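Local atomic coordinates of cystathionine gamma-synthase (Xanthomonas oryzae pv. oryzae KACC 10331, PDB entry 6LD7), a protein that probably uses pyridoxal 5'-phosphate to catalyse cystathionine formation in methionine biosynthesis, as a member of the trans-sulfuration enzyme family. Residues D103-P108 and F128-A133. The protein carries 1 engineered substitution. Numbering follows the deposited sequence.
Sequences DTLVVP and FALITA
Leu105 pairs with Leu130 and Val107 with Thr132 in a beta-alpha-beta crossover, where strands 104-108 and 129-133, joined through helix 113-124, lie parallel at one border of the seven-stranded, mostly parallel sheet of the fold-type I (aspartate aminotransferase-like) PLP enzymes. Five backbone hydrogen bonds zip them together. Ala129 N donates to Asp103 O at 2.9 Å, Leu105 N to Ala129 O and Ile131 N to Leu105 O; Val107 N then reaches Ile131 O at 3.0 Å, and the ladder ends with the more bent bond from Ala133 N to Val107 O (145° at the hydrogen). Several carbonyls are gripped twice, Ala129 O also receiving a CA-H...O contact from Thr104 CA at 3.2 Å.

On the face beneath helix 113-124, Leu130 CD2 is the hub: it sits 4.0 Å from Leu105 CD2, the two leucines side by side, and 4.2 Å from Val107 CG2, while meeting the edge of the Phe128 ring in its plane. Ring atom CE1 of Phe128 comes 4.2 Å from Leu105 CD2. On the other face, the side chains of Thr104 and Ile131 cross obliquely, Thr104 CG2, anti to the backbone N, lying 3.6 Å from Ile131 CG1. Farther along, Val106 CG1 meets Ala133 CB at 4.0 Å, and Ala144 of helix 138-145 packs on Val106 and Ile131.

Strand 104-108 also bonds to strand 151-155 through Val106, whereas strand 129-133 is outermost within the chain. There, the five-bond ladder is its backbone link to the sheet and satisfies the facing N-H and C=O groups, while Leu130 and Val107 offer apolar surface to helix 113-124, and Val106, Ile131 and Ala133 to helix 138-145.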
loop_
_atom_site.group_PDB
_atom_site.type_symbol
_atom_site.label_atom_id
_atom_site.label_comp_id
_atom_site.label_asym_id
_atom_site.label_seq_id
_atom_site.Cartn_x
_atom_site.Cartn_y
_atom_site.Cartn_z
ATOM N N ASP C 103 -14.512 22.786 -33.734
ATOM C CA ASP C 103 -13.309 23.446 -33.183
ATOM C C ASP C 103 -12.105 22.760 -33.819
ATOM O O ASP C 103 -12.137 21.577 -34.117
ATOM C CB ASP C 103 -13.120 23.315 -31.679
ATOM C CG ASP C 103 -14.122 24.070 -30.868
ATOM O OD1 ASP C 103 -14.750 24.903 -31.457
ATOM O OD2 ASP C 103 -14.278 23.789 -29.642
ATOM N N THR C 104 -11.000 23.490 -33.845
ATOM C CA THR C 104 -9.724 23.007 -34.367
ATOM C C THR C 104 -8.706 23.060 -33.239
ATOM O O THR C 104 -8.650 24.046 -32.486
ATOM C CB THR C 104 -9.326 23.869 -35.593
ATOM O OG1 THR C 104 -10.183 23.555 -36.698
ATOM C CG2 THR C 104 -7.956 23.495 -36.057
ATOM N N LEU C 105 -7.857 22.070 -33.237
ATOM C CA LEU C 105 -6.737 21.933 -32.307
ATOM C C LEU C 105 -5.447 21.984 -33.137
ATOM O O LEU C 105 -5.310 21.226 -34.127
ATOM C CB LEU C 105 -6.836 20.576 -31.603
ATOM C CG LEU C 105 -5.573 20.138 -30.864
ATOM C CD1 LEU C 105 -5.420 21.004 -29.618
ATOM C CD2 LEU C 105 -5.651 18.648 -30.458
ATOM N N VAL C 106 -4.509 22.780 -32.671
ATOM C CA VAL C 106 -3.170 22.808 -33.277
ATOM C C VAL C 106 -2.235 21.947 -32.440
ATOM O O VAL C 106 -2.175 22.137 -31.276
ATOM C CB VAL C 106 -2.651 24.249 -33.359
ATOM C CG1 VAL C 106 -1.310 24.255 -34.039
ATOM C CG2 VAL C 106 -3.642 25.124 -34.076
ATOM N N VAL C 107 -1.508 21.058 -33.093
ATOM C CA VAL C 107 -0.602 20.050 -32.489
ATOM C C VAL C 107 0.775 20.227 -33.089
ATOM O O VAL C 107 0.891 20.326 -34.299
ATOM C CB VAL C 107 -1.154 18.669 -32.857
ATOM C CG1 VAL C 107 -0.250 17.601 -32.393
ATOM C CG2 VAL C 107 -2.500 18.547 -32.207
ATOM N N PRO C 108 1.849 20.150 -32.287
ATOM C CA PRO C 108 3.197 20.147 -32.821
ATOM C C PRO C 108 3.410 18.918 -33.702
ATOM O O PRO C 108 2.974 17.880 -33.306
ATOM C CB PRO C 108 4.116 20.037 -31.601
ATOM C CG PRO C 108 3.232 20.517 -30.475
ATOM C CD PRO C 108 1.815 20.067 -30.827
ATOM N N PHE C 128 -13.351 16.921 -33.407
ATOM C CA PHE C 128 -12.674 18.232 -33.603
ATOM C C PHE C 128 -11.794 18.038 -34.826
ATOM O O PHE C 128 -11.668 16.864 -35.266
ATOM C CB PHE C 128 -11.862 18.716 -32.371
ATOM C CG PHE C 128 -10.939 17.697 -31.772
ATOM C CD1 PHE C 128 -9.724 17.406 -32.361
ATOM C CD2 PHE C 128 -11.307 16.989 -30.608
ATOM C CE1 PHE C 128 -8.911 16.400 -31.840
ATOM C CE2 PHE C 128 -10.469 16.022 -30.065
ATOM C CZ PHE C 128 -9.306 15.685 -30.711
ATOM N N ALA C 129 -11.263 19.143 -35.381
ATOM C CA ALA C 129 -10.306 19.069 -36.499
ATOM C C ALA C 129 -8.883 19.363 -35.942
ATOM O O ALA C 129 -8.739 20.048 -34.930
ATOM C CB ALA C 129 -10.720 20.058 -37.569
ATOM N N LEU C 130 -7.889 18.771 -36.557
ATOM C CA LEU C 130 -6.445 18.877 -36.259
ATOM C C LEU C 130 -5.783 19.764 -37.312
ATOM O O LEU C 130 -6.044 19.513 -38.463
ATOM C CB LEU C 130 -5.794 17.527 -36.493
ATOM C CG LEU C 130 -6.087 16.488 -35.476
ATOM C CD1 LEU C 130 -5.133 15.322 -35.715
ATOM C CD2 LEU C 130 -5.931 17.131 -34.104
ATOM N N ILE C 131 -4.863 20.593 -36.896
ATOM C CA ILE C 131 -3.850 21.277 -37.743
ATOM C C ILE C 131 -2.498 20.874 -37.171
ATOM O O ILE C 131 -2.307 21.003 -35.964
ATOM C CB ILE C 131 -4.044 22.800 -37.756
ATOM C CG1 ILE C 131 -5.340 23.205 -38.446
ATOM C CG2 ILE C 131 -2.898 23.488 -38.491
ATOM C CD1 ILE C 131 -5.698 24.653 -38.178
ATOM N N THR C 132 -1.590 20.396 -37.994
ATOM C CA THR C 132 -0.224 20.134 -37.545
ATOM C C THR C 132 0.661 21.341 -37.900
ATOM O O THR C 132 0.391 22.029 -38.856
ATOM C CB THR C 132 0.223 18.725 -37.915
ATOM O OG1 THR C 132 1.552 19.005 -38.353
ATOM C CG2 THR C 132 -0.629 18.007 -38.918
ATOM N N ALA C 133 1.599 21.696 -37.029
ATOM C CA ALA C 133 2.427 22.912 -37.163
ATOM C C ALA C 133 3.770 22.633 -36.531
ATOM O O ALA C 133 3.862 21.851 -35.561
ATOM C CB ALA C 133 1.790 24.102 -36.517
#